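PDB 4ZU2: putative isohexenylglutaconyl-CoA hydratase from Pseudomonas aeruginosa, which probably hydrates isohexenylglutaconyl-CoA; it is a crotonase-family enzyme upregulated in cells grown on citronellate. Local coordinates for residues A[47-50]-A[51-54]; A[194-197]-A[198-202]; A[224-227]-A[228-231]; A[80-83]-A[84-87]; A[231-234]-A[235-239]. All blocks are in the same frame, centred on the assembly; numbering follows the deposited sequence.

Contact 1: A[47-50]-A[51-54]; sequences RDDR and SVRA
Asp49 binds forward to Ser51 and Val52 with both its carboxylate and its backbone carbonyl. Among the side-chain bonds the shortest is from Ser51 OG to Asp49 OD1, 2.6 Å, taken on the syn lone pair of that oxygen. The carboxylate gets there because CG stands anti to the backbone N of Asp49 (chi1 -168°), which swings OD1 over the residues that follow. Val52 N adds a weak bond to OD1, and Val52 CG2 rests 3.3 Å from Asp49 OD1, so one carboxylate oxygen meets a hydroxyl, an amide and a methyl group.

The backbone bond of the turn runs from Val52 N to Asp49 O, 3.1 Å. The guanidinium of Arg50 braces the first half: the chain, bent at chi2, turns back and grips Arg47 O end-on, with Arg50 NH1 at 2.9 Å and NH2 at 3.0 Å from it, the oxygen lying in the guanidinium plane. A water accepts from Arg50 NH1 and lies 2.7 Å from Val52 O, to which it probably donates, tying the side chain to the far end of the turn.

This is a type I beta turn, Asp49 to Val52, with an aspartate at its first position, and it links helix 33-47 to strand 54-59 of the crotonase-fold sheet.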
loop_
_atom_site.group_PDB
_atom_site.type_symbol
_atom_site.label_atom_id
_atom_site.label_comp_id
_atom_site.label_asym_id
_atom_site.label_seq_id
_atom_site.Cartn_x
_atom_site.Cartn_y
_atom_site.Cartn_z
ATOM N N ARG A 47 -23.989 8.629 13.607
ATOM C CA ARG A 47 -22.679 8.243 14.152
ATOM C C ARG A 47 -22.795 7.347 15.396
ATOM O O ARG A 47 -22.236 6.265 15.418
ATOM C CB ARG A 47 -21.837 9.467 14.500
ATOM C CG ARG A 47 -20.372 9.121 14.791
ATOM C CD ARG A 47 -19.613 10.281 15.442
ATOM N NE ARG A 47 -20.394 10.803 16.561
ATOM C CZ ARG A 47 -20.147 11.941 17.207
ATOM N NH1 ARG A 47 -19.107 12.693 16.862
ATOM N NH2 ARG A 47 -20.948 12.333 18.207
ATOM N N ASP A 48 -23.536 7.786 16.412
ATOM C CA ASP A 48 -23.670 7.032 17.673
ATOM C C ASP A 48 -24.841 6.058 17.678
ATOM O O ASP A 48 -25.116 5.444 18.693
ATOM C CB ASP A 48 -23.802 7.957 18.894
ATOM C CG ASP A 48 -22.585 8.833 19.108
ATOM O OD1 ASP A 48 -21.546 8.617 18.443
ATOM O OD2 ASP A 48 -22.671 9.736 19.971
ATOM N N ASP A 49 -25.513 5.898 16.546
ATOM C CA ASP A 49 -26.662 5.010 16.479
ATOM C C ASP A 49 -26.354 3.657 15.868
ATOM O O ASP A 49 -26.215 3.538 14.639
ATOM C CB ASP A 49 -27.774 5.656 15.669
ATOM C CG ASP A 49 -29.067 4.916 15.805
ATOM O OD1 ASP A 49 -29.265 3.914 15.090
ATOM O OD2 ASP A 49 -29.859 5.310 16.666
ATOM N N ARG A 50 -26.318 2.625 16.715
ATOM C CA ARG A 50 -25.902 1.281 16.295
ATOM C C ARG A 50 -27.040 0.485 15.670
ATOM O O ARG A 50 -26.831 -0.628 15.183
ATOM C CB ARG A 50 -25.325 0.490 17.471
ATOM C CG ARG A 50 -24.001 1.029 18.027
ATOM C CD ARG A 50 -22.810 0.929 17.054
ATOM N NE ARG A 50 -21.865 2.011 17.325
ATOM C CZ ARG A 50 -21.864 3.190 16.717
ATOM N NH1 ARG A 50 -22.736 3.460 15.742
ATOM N NH2 ARG A 50 -20.978 4.106 17.087
ATOM N N SER A 51 -28.247 1.051 15.682
ATOM C CA SER A 51 -29.302 0.503 14.861
ATOM C C SER A 51 -28.980 0.764 13.372
ATOM O O SER A 51 -29.392 -0.002 12.504
ATOM C CB SER A 51 -30.675 1.045 15.296
ATOM O OG SER A 51 -31.065 2.186 14.557
ATOM N N VAL A 52 -28.204 1.809 13.069
ATOM C CA VAL A 52 -27.782 2.084 11.681
ATOM C C VAL A 52 -26.422 1.433 11.419
ATOM O O VAL A 52 -25.406 1.905 11.908
ATOM C CB VAL A 52 -27.708 3.603 11.435
ATOM C CG1 VAL A 52 -27.380 3.895 9.979
ATOM C CG2 VAL A 52 -29.028 4.279 11.820
ATOM N N ARG A 53 -26.414 0.332 10.674
ATOM C CA ARG A 53 -25.261 -0.584 10.601
ATOM C C ARG A 53 -24.545 -0.422 9.263
ATOM O O ARG A 53 -23.398 -0.836 9.115
ATOM C CB ARG A 53 -25.741 -2.040 10.691
ATOM C CG ARG A 53 -26.504 -2.411 11.956
ATOM C CD ARG A 53 -27.201 -3.775 11.822
ATOM N NE ARG A 53 -26.258 -4.887 11.669
ATOM C CZ ARG A 53 -26.606 -6.168 11.510
ATOM N NH1 ARG A 53 -27.890 -6.557 11.460
ATOM N NH2 ARG A 53 -25.657 -7.078 11.390
ATOM N N ALA A 54 -25.248 0.137 8.271
ATOM C CA ALA A 54 -24.644 0.388 6.970
ATOM C C ALA A 54 -25.170 1.676 6.288
ATOM O O ALA A 54 -26.279 2.139 6.543
ATOM C CB ALA A 54 -24.800 -0.805 6.070
HETATM O O HOH W 1 -23.636 1.330 13.822
#

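Contact 2: A[194-197]-A[198-202]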
loop_
_atom_site.group_PDB
_atom_site.type_symbol
_atom_site.label_atom_id
_atom_site.label_comp_id
_atom_site.label_asym_id
_atom_site.label_seq_id
_atom_site.Cartn_x
_atom_site.Cartn_y
_atom_site.Cartn_z
ATOM N N GLU A 194 -26.486 -4.244 -8.548
ATOM C CA GLU A 194 -27.433 -4.307 -7.436
ATOM C C GLU A 194 -27.339 -5.609 -6.667
ATOM O O GLU A 194 -27.738 -5.669 -5.507
ATOM C CB GLU A 194 -28.870 -4.191 -7.939
ATOM C CG GLU A 194 -29.325 -2.804 -8.288
ATOM C CD GLU A 194 -29.341 -1.879 -7.111
ATOM O OE1 GLU A 194 -29.980 -2.210 -6.093
ATOM O OE2 GLU A 194 -28.705 -0.813 -7.207
ATOM N N GLN A 195 -26.911 -6.670 -7.341
ATOM C CA GLN A 195 -26.870 -7.971 -6.708
ATOM C C GLN A 195 -25.678 -7.935 -5.820
ATOM O O GLN A 195 -25.774 -8.300 -4.669
ATOM C CB GLN A 195 -26.818 -9.159 -7.696
ATOM C CG GLN A 195 -25.572 -9.335 -8.576
ATOM C CD GLN A 195 -24.410 -10.183 -7.966
ATOM O OE1 GLN A 195 -24.624 -11.036 -7.104
ATOM N NE2 GLN A 195 -23.181 -9.951 -8.451
ATOM N N ARG A 196 -24.574 -7.422 -6.345
ATOM C CA ARG A 196 -23.371 -7.236 -5.545
ATOM C C ARG A 196 -23.658 -6.425 -4.301
ATOM O O ARG A 196 -23.124 -6.715 -3.241
ATOM C CB ARG A 196 -22.267 -6.559 -6.335
ATOM C CG ARG A 196 -21.000 -6.392 -5.520
ATOM C CD ARG A 196 -20.366 -7.746 -5.252
ATOM N NE ARG A 196 -19.926 -8.357 -6.498
ATOM C CZ ARG A 196 -19.423 -9.589 -6.607
ATOM N NH1 ARG A 196 -19.287 -10.378 -5.532
ATOM N NH2 ARG A 196 -19.031 -10.033 -7.798
ATOM N N LEU A 197 -24.484 -5.405 -4.433
ATOM C CA LEU A 197 -24.768 -4.543 -3.296
ATOM C C LEU A 197 -25.486 -5.325 -2.223
ATOM O O LEU A 197 -25.098 -5.293 -1.057
ATOM C CB LEU A 197 -25.616 -3.344 -3.684
ATOM C CG LEU A 197 -26.101 -2.458 -2.521
ATOM C CD1 LEU A 197 -24.926 -1.897 -1.748
ATOM C CD2 LEU A 197 -26.977 -1.298 -3.025
ATOM N N GLU A 198 -26.570 -5.990 -2.611
ATOM C CA GLU A 198 -27.328 -6.773 -1.662
ATOM C C GLU A 198 -26.493 -7.975 -1.135
ATOM O O GLU A 198 -26.720 -8.447 -0.026
ATOM C CB GLU A 198 -28.662 -7.220 -2.276
ATOM C CG GLU A 198 -29.454 -8.157 -1.366
ATOM C CD GLU A 198 -29.609 -7.623 0.067
ATOM O OE1 GLU A 198 -30.126 -6.483 0.222
ATOM O OE2 GLU A 198 -29.211 -8.351 1.035
ATOM N N GLU A 199 -25.554 -8.489 -1.925
ATOM C CA GLU A 199 -24.694 -9.552 -1.420
ATOM C C GLU A 199 -23.865 -8.999 -0.249
ATOM O O GLU A 199 -23.908 -9.531 0.867
ATOM C CB GLU A 199 -23.796 -10.084 -2.510
ATOM C CG GLU A 199 -22.891 -11.187 -2.038
ATOM C CD GLU A 199 -23.636 -12.316 -1.325
ATOM O OE1 GLU A 199 -24.805 -12.601 -1.710
ATOM O OE2 GLU A 199 -23.044 -12.918 -0.389
ATOM N N THR A 200 -23.172 -7.889 -0.517
ATOM C CA THR A 200 -22.358 -7.167 0.467
ATOM C C THR A 200 -23.172 -6.913 1.723
ATOM O O THR A 200 -22.723 -7.161 2.827
ATOM C CB THR A 200 -21.914 -5.823 -0.090
ATOM O OG1 THR A 200 -21.056 -6.027 -1.225
ATOM C CG2 THR A 200 -21.187 -4.975 0.972
ATOM N N LEU A 201 -24.393 -6.465 1.546
ATOM C CA LEU A 201 -25.234 -6.131 2.681
ATOM C C LEU A 201 -25.633 -7.355 3.485
ATOM O O LEU A 201 -25.862 -7.251 4.678
ATOM C CB LEU A 201 -26.472 -5.367 2.239
ATOM C CG LEU A 201 -26.243 -3.906 1.821
ATOM C CD1 LEU A 201 -27.561 -3.287 1.319
ATOM C CD2 LEU A 201 -25.653 -3.041 2.972
ATOM N N GLU A 202 -25.708 -8.515 2.857
ATOM C CA GLU A 202 -26.090 -9.680 3.626
ATOM C C GLU A 202 -24.840 -10.189 4.354
ATOM O O GLU A 202 -24.937 -10.671 5.459
ATOM C CB GLU A 202 -26.772 -10.740 2.766
ATOM C CG GLU A 202 -27.694 -11.603 3.598
ATOM C CD GLU A 202 -28.996 -10.931 3.968
ATOM O OE1 GLU A 202 -29.541 -10.206 3.109
ATOM O OE2 GLU A 202 -29.449 -11.115 5.130
#
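Arg196 O is held by two donors of one residue, Thr200. The amide Thr200 N comes in almost straight, 3.0 Å from Arg196 O (N-H...O 174°), and the hydroxyl Thr200 OG1 also sits 3.0 Å from Arg196 O, on the other face of the carbonyl plane. The hydroxyl can reach back because OG1 lies beside the backbone N of Thr200 (chi1 -64°), which leaves the methyl CG2 anti to that nitrogen. A side-chain hydroxyl returning to the carbonyl four residues earlier is a familiar feature of alpha helices, and here it belongs to helix 190-205, which packs against the central sheet of the crotonase fold.

One residue on each side the same spacing repeats: Glu199 N bonds to Gln195 O at 2.8 Å, and Leu201 N to Leu197 O at 2.9 Å. The two leucines lie side by side and point the same way, Leu197 CG 4.2 Å from Leu201 CD1. Leu201 CG also lies 3.4 Å from Leu197 O. These buried leucines and Thr200 form the sheet-facing side: Leu197 touches Val106 and Leu108, both leucines touch Arg19, and Thr200 meets Val126, Ile128 and Phe185. Glu198 and Glu199 are exposed.

Contact 3: A[224-227]-A[228-231]; sequences SGEL and GALL
Glu226 folds its carboxylate over the amides that open helix 227-242. Glu226 OE2 accepts from Ala229 N at 2.9 Å along a nearly straight bond (169°), meeting that N-H on the syn side but 30° out of the carboxylate plane. The other oxygen, Glu226 OE1, takes Gly228 N in a weaker bond of 3.1 Å. This is an N-cap, and the negative group would be expected to suit the positive end of the helix dipole.

What brings the carboxylate round is the shape of its chain: CG is anti to the backbone N of Glu226 (chi1 -170°), and the bend at chi2 then turns CD back over the first turn. The backbone of the same residue joins in, with Leu230 N bonded to Glu226 O at 3.0 Å. One residue on, Leu231 N reaches Leu227 O at 2.8 Å, and the side chains of the same two leucines cross obliquely, Leu227 CG 3.9 Å from Leu231 CD1.

Leu227 and Leu230 also pack on Pro151 of the second subunit, and Leu231 on its Arg89, while Leu231 O accepts from Gln148 of that subunit. The cap lies where the loop after helix 209-221 passes into helix 227-242, whose first leucines face the second subunit.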
loop_
_atom_site.group_PDB
_atom_site.type_symbol
_atom_site.label_atom_id
_atom_site.label_comp_id
_atom_site.label_asym_id
_atom_site.label_seq_id
_atom_site.Cartn_x
_atom_site.Cartn_y
_atom_site.Cartn_z
ATOM N N SER A 224 -0.974 5.127 11.020
ATOM C CA SER A 224 0.046 6.001 11.598
ATOM C C SER A 224 0.468 5.642 13.051
ATOM O O SER A 224 1.480 6.147 13.524
ATOM C CB SER A 224 -0.434 7.454 11.552
ATOM O OG SER A 224 -1.599 7.612 12.344
ATOM N N GLY A 225 -0.302 4.800 13.742
ATOM C CA GLY A 225 -0.043 4.527 15.153
ATOM C C GLY A 225 1.161 3.628 15.386
ATOM O O GLY A 225 1.281 2.591 14.760
ATOM N N GLU A 226 2.080 4.055 16.252
ATOM C CA GLU A 226 3.182 3.205 16.714
ATOM C C GLU A 226 2.605 1.843 17.120
ATOM O O GLU A 226 1.597 1.764 17.809
ATOM C CB GLU A 226 3.963 3.864 17.884
ATOM C CG GLU A 226 5.282 3.123 18.243
ATOM C CD GLU A 226 5.105 1.965 19.223
ATOM O OE1 GLU A 226 5.898 0.981 19.173
ATOM O OE2 GLU A 226 4.223 2.056 20.074
ATOM N N LEU A 227 3.235 0.769 16.660
ATOM C CA LEU A 227 2.640 -0.587 16.750
ATOM C C LEU A 227 2.455 -1.084 18.193
ATOM O O LEU A 227 1.410 -1.597 18.576
ATOM C CB LEU A 227 3.518 -1.563 15.954
ATOM C CG LEU A 227 3.078 -3.049 15.886
ATOM C CD1 LEU A 227 1.767 -3.285 15.151
ATOM C CD2 LEU A 227 4.186 -3.889 15.224
ATOM N N GLY A 228 3.470 -0.878 19.014
ATOM C CA GLY A 228 3.460 -1.392 20.371
ATOM C C GLY A 228 2.275 -0.933 21.166
ATOM O O GLY A 228 1.536 -1.737 21.695
ATOM N N ALA A 229 2.098 0.386 21.218
ATOM C CA ALA A 229 1.015 1.036 21.937
ATOM C C ALA A 229 -0.313 0.784 21.255
ATOM O O ALA A 229 -1.362 0.670 21.900
ATOM C CB ALA A 229 1.298 2.561 22.015
ATOM N N LEU A 230 -0.304 0.721 19.941
ATOM C CA LEU A 230 -1.539 0.339 19.294
ATOM C C LEU A 230 -1.999 -1.087 19.729
ATOM O O LEU A 230 -3.162 -1.320 20.102
ATOM C CB LEU A 230 -1.357 0.491 17.775
ATOM C CG LEU A 230 -2.566 0.117 16.918
ATOM C CD1 LEU A 230 -3.775 0.970 17.282
ATOM C CD2 LEU A 230 -2.209 0.309 15.469
ATOM N N LEU A 231 -1.087 -2.054 19.732
ATOM C CA LEU A 231 -1.455 -3.407 20.193
ATOM C C LEU A 231 -1.950 -3.465 21.615
ATOM O O LEU A 231 -2.909 -4.209 21.931
ATOM C CB LEU A 231 -0.276 -4.344 20.040
ATOM C CG LEU A 231 -0.031 -4.656 18.567
ATOM C CD1 LEU A 231 1.243 -5.374 18.425
ATOM C CD2 LEU A 231 -1.185 -5.433 17.942
#

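Contact 4: A[80-83]-A[84-87]; sequences GAEA and YRTL
Glu82 and Arg85 form an i to i+3 salt bridge in the first turns of helix 81-99, just after Gly80 at the N-cap. On this outer side the two chains run side by side, and Arg85 takes the carboxylate side-on, one nitrogen to each oxygen: Arg85 NE to Glu82 OE2 at 2.7 Å and Arg85 NH2 to Glu82 OE1 at 2.8 Å. Both oxygens lie almost in the guanidinium plane, whereas each is met on its syn side about 25° out of the carboxylate plane, the two planes being 31° apart. Glu82 bends at chi2 and Arg85 at chi3, which brings the flat groups together edge to edge. Arg85 is partly exposed here and touches Arg236 of the third subunit.

The inner side is different, buried at Tyr84. The tyrosine ring lies obliquely beside the N-cap carbonyl, Tyr84 CD2 3.5 Å from Gly80 O, and its hydroxyl is hydrogen-bonded to Met73 O. Tyr84 also packs on Ala239 of the third subunit. Between the two sides, ordinary helical bonds hold the turn, among them Arg85 N to Ala81 O at 3.0 Å and Leu87 N to Ala83 O at 3.1 Å. At the exposed Thr86, the hydroxyl OG1 makes a weak bond of 3.4 Å to Glu82 O, which Thr86 N also grips.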
loop_
_atom_site.group_PDB
_atom_site.type_symbol
_atom_site.label_atom_id
_atom_site.label_comp_id
_atom_site.label_asym_id
_atom_site.label_seq_id
_atom_site.Cartn_x
_atom_site.Cartn_y
_atom_site.Cartn_z
ATOM N N GLY A 80 -12.820 36.009 -1.389
ATOM C CA GLY A 80 -11.390 35.831 -1.326
ATOM C C GLY A 80 -10.852 34.520 -0.735
ATOM O O GLY A 80 -11.577 33.513 -0.542
ATOM N N ALA A 81 -9.550 34.543 -0.521
ATOM C CA ALA A 81 -8.763 33.385 -0.118
ATOM C C ALA A 81 -9.299 32.678 1.123
ATOM O O ALA A 81 -9.274 31.453 1.216
ATOM C CB ALA A 81 -7.358 33.818 0.095
ATOM N N GLU A 82 -9.810 33.451 2.067
ATOM C CA GLU A 82 -10.277 32.891 3.305
ATOM C C GLU A 82 -11.498 32.007 3.077
ATOM O O GLU A 82 -11.683 30.997 3.779
ATOM C CB GLU A 82 -10.496 33.985 4.333
ATOM C CG GLU A 82 -9.205 34.374 5.039
ATOM C CD GLU A 82 -8.615 33.195 5.823
ATOM O OE1 GLU A 82 -9.138 32.919 6.915
ATOM O OE2 GLU A 82 -7.686 32.515 5.317
ATOM N N ALA A 83 -12.292 32.325 2.058
ATOM C CA ALA A 83 -13.511 31.563 1.790
ATOM C C ALA A 83 -13.114 30.272 1.143
ATOM O O ALA A 83 -13.706 29.222 1.431
ATOM C CB ALA A 83 -14.508 32.354 0.858
ATOM N N TYR A 84 -12.146 30.336 0.223
ATOM C CA TYR A 84 -11.684 29.115 -0.412
ATOM C C TYR A 84 -11.123 28.148 0.639
ATOM O O TYR A 84 -11.430 26.984 0.593
ATOM C CB TYR A 84 -10.706 29.423 -1.564
ATOM C CG TYR A 84 -11.478 29.922 -2.773
ATOM C CD1 TYR A 84 -12.318 29.061 -3.480
ATOM C CD2 TYR A 84 -11.432 31.256 -3.168
ATOM C CE1 TYR A 84 -13.067 29.511 -4.568
ATOM C CE2 TYR A 84 -12.188 31.708 -4.245
ATOM C CZ TYR A 84 -13.009 30.829 -4.929
ATOM O OH TYR A 84 -13.740 31.244 -6.006
ATOM N N ARG A 85 -10.338 28.659 1.600
ATOM C CA ARG A 85 -9.717 27.843 2.653
ATOM C C ARG A 85 -10.758 27.171 3.537
ATOM O O ARG A 85 -10.742 25.949 3.734
ATOM C CB ARG A 85 -8.772 28.719 3.501
ATOM C CG ARG A 85 -7.865 28.062 4.477
ATOM C CD ARG A 85 -7.059 29.122 5.332
ATOM N NE ARG A 85 -7.900 29.959 6.192
ATOM C CZ ARG A 85 -8.669 29.512 7.188
ATOM N NH1 ARG A 85 -8.722 28.220 7.504
ATOM N NH2 ARG A 85 -9.368 30.361 7.906
ATOM N N THR A 86 -11.693 27.952 4.047
ATOM C CA THR A 86 -12.662 27.466 5.030
ATOM C C THR A 86 -13.646 26.445 4.453
ATOM O O THR A 86 -14.003 25.467 5.109
ATOM C CB THR A 86 -13.457 28.644 5.611
ATOM O OG1 THR A 86 -12.655 29.348 6.541
ATOM C CG2 THR A 86 -14.635 28.180 6.323
ATOM N N LEU A 87 -14.081 26.692 3.225
ATOM C CA LEU A 87 -14.985 25.792 2.506
ATOM C C LEU A 87 -14.303 24.511 1.994
ATOM O O LEU A 87 -14.915 23.444 2.098
ATOM C CB LEU A 87 -15.689 26.543 1.348
ATOM C CG LEU A 87 -16.582 27.737 1.750
ATOM C CD1 LEU A 87 -16.964 28.668 0.570
ATOM C CD2 LEU A 87 -17.850 27.245 2.386
#

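Contact 5: A[231-234]-A[235-239]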
loop_
_atom_site.group_PDB
_atom_site.type_symbol
_atom_site.label_atom_id
_atom_site.label_comp_id
_atom_site.label_asym_id
_atom_site.label_seq_id
_atom_site.Cartn_x
_atom_site.Cartn_y
_atom_site.Cartn_z
ATOM N N LEU A 231 -1.087 -2.054 19.732
ATOM C CA LEU A 231 -1.455 -3.407 20.193
ATOM C C LEU A 231 -1.950 -3.465 21.615
ATOM O O LEU A 231 -2.909 -4.209 21.931
ATOM C CB LEU A 231 -0.276 -4.344 20.040
ATOM C CG LEU A 231 -0.031 -4.656 18.567
ATOM C CD1 LEU A 231 1.243 -5.374 18.425
ATOM C CD2 LEU A 231 -1.185 -5.433 17.942
ATOM N N ASP A 232 -1.322 -2.658 22.463
ATOM C CA ASP A 232 -1.690 -2.537 23.872
ATOM C C ASP A 232 -3.135 -2.178 23.957
ATOM O O ASP A 232 -3.908 -2.849 24.654
ATOM C CB ASP A 232 -0.870 -1.444 24.580
ATOM C CG ASP A 232 0.573 -1.841 24.776
ATOM O OD1 ASP A 232 0.885 -3.018 24.531
ATOM O OD2 ASP A 232 1.413 -0.996 25.177
ATOM N N ASP A 233 -3.514 -1.122 23.223
ATOM C CA ASP A 233 -4.858 -0.645 23.319
ATOM C C ASP A 233 -5.830 -1.662 22.737
ATOM O O ASP A 233 -6.947 -1.885 23.281
ATOM C CB ASP A 233 -5.024 0.718 22.630
ATOM C CG ASP A 233 -6.411 1.269 22.821
ATOM O OD1 ASP A 233 -6.878 1.304 23.989
ATOM O OD2 ASP A 233 -7.044 1.648 21.809
ATOM N N ALA A 234 -5.412 -2.244 21.622
ATOM C CA ALA A 234 -6.187 -3.245 20.919
ATOM C C ALA A 234 -6.524 -4.399 21.893
ATOM O O ALA A 234 -7.626 -4.882 21.889
ATOM C CB ALA A 234 -5.416 -3.753 19.736
ATOM N N ALA A 235 -5.582 -4.806 22.740
ATOM C CA ALA A 235 -5.821 -5.922 23.673
ATOM C C ALA A 235 -6.900 -5.562 24.689
ATOM O O ALA A 235 -7.775 -6.366 24.961
ATOM C CB ALA A 235 -4.529 -6.313 24.388
ATOM N N ARG A 236 -6.859 -4.343 25.220
ATOM C CA ARG A 236 -7.920 -3.863 26.089
ATOM C C ARG A 236 -9.274 -3.891 25.357
ATOM O O ARG A 236 -10.302 -4.220 25.935
ATOM C CB ARG A 236 -7.596 -2.443 26.579
ATOM C CG ARG A 236 -6.411 -2.440 27.533
ATOM C CD ARG A 236 -6.098 -1.077 28.142
ATOM N NE ARG A 236 -5.709 -0.111 27.115
ATOM C CZ ARG A 236 -4.466 0.311 26.867
ATOM N NH1 ARG A 236 -3.429 -0.108 27.575
ATOM N NH2 ARG A 236 -4.271 1.193 25.899
ATOM N N GLN A 237 -9.280 -3.556 24.081
ATOM C CA GLN A 237 -10.544 -3.441 23.367
ATOM C C GLN A 237 -11.087 -4.822 23.101
ATOM O O GLN A 237 -12.286 -5.054 23.199
ATOM C CB GLN A 237 -10.409 -2.639 22.064
ATOM C CG GLN A 237 -10.262 -1.132 22.315
ATOM C CD GLN A 237 -10.435 -0.288 21.068
ATOM O OE1 GLN A 237 -9.574 0.542 20.725
ATOM N NE2 GLN A 237 -11.557 -0.470 20.397
ATOM N N PHE A 238 -10.206 -5.753 22.792
ATOM C CA PHE A 238 -10.619 -7.145 22.617
ATOM C C PHE A 238 -11.285 -7.731 23.876
ATOM O O PHE A 238 -12.232 -8.521 23.773
ATOM C CB PHE A 238 -9.426 -7.986 22.237
ATOM C CG PHE A 238 -9.758 -9.452 21.963
ATOM C CD1 PHE A 238 -10.108 -9.878 20.683
ATOM C CD2 PHE A 238 -9.685 -10.398 22.978
ATOM C CE1 PHE A 238 -10.394 -11.202 20.427
ATOM C CE2 PHE A 238 -9.965 -11.729 22.725
ATOM C CZ PHE A 238 -10.326 -12.132 21.449
ATOM N N ALA A 239 -10.788 -7.356 25.057
ATOM C CA ALA A 239 -11.273 -7.933 26.296
ATOM C C ALA A 239 -12.621 -7.362 26.556
ATOM O O ALA A 239 -13.500 -8.038 27.066
ATOM C CB ALA A 239 -10.324 -7.608 27.471
#
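Arg236 lays its side chain back along helix 227-242 toward Asp233. Arg236 CB begins 3.4 Å from Asp233 O, and Arg236 CG moves over to Asp232 O at 3.8 Å. Beyond CD the chain bends at chi3 (-63°), which carries Arg236 NE to 3.6 Å from Asp233 OD1. Arg236 CZ sits 3.7 Å from Asp233 CA, with Asp232 O over the centre of one guanidinium face. At the tip, NH1 lies near Asp232 O, and the salt bridge is made by Arg236 NH2, hydrogen-bonded at 3.2 Å to Asp233 OD1.

The carboxylate oxygen lies close to the guanidinium plane and is met on its anti side. The two side chains cross at about a right angle, their flat groups turned 44° apart, and NH2 to OD1 is the one hydrogen bond between them. Along the backbone, Ala235 N bonds to Leu231 O and Phe238 N to Ala234 O, both at 2.9 Å.

The carboxylate of Asp232 instead forms a salt bridge, OD1 to Arg89 of the second subunit. Ala235 packs on Gln148 of that subunit, and Phe238 on its Leu145. On another side Ala234 and Gln237 rest against helix 209-221 at Leu218, so helix 227-242 is held between that helix and the neighbouring subunit.

All five contacts are local, and two lie on the same helix: contact 3 caps helix 227-242, and contact 5 continues along it, sharing Leu231, their centres 11 Å apart. Both touch the second subunit of the trimer, meeting its Arg89 and Gln148, whereas contact 4 touches the third, where its Arg85 packs on Arg236, the same residue, in another copy of the protein, as the arginine of contact 5. Contacts 1 and 2 meet directly, Ala54 CB lying 3.9 Å from Leu201 CD2, which joins the start of strand 54-59 to helix 190-205. Contact 4 is remote, its centre about 40 Å from that of contact 2, across the chain's centre.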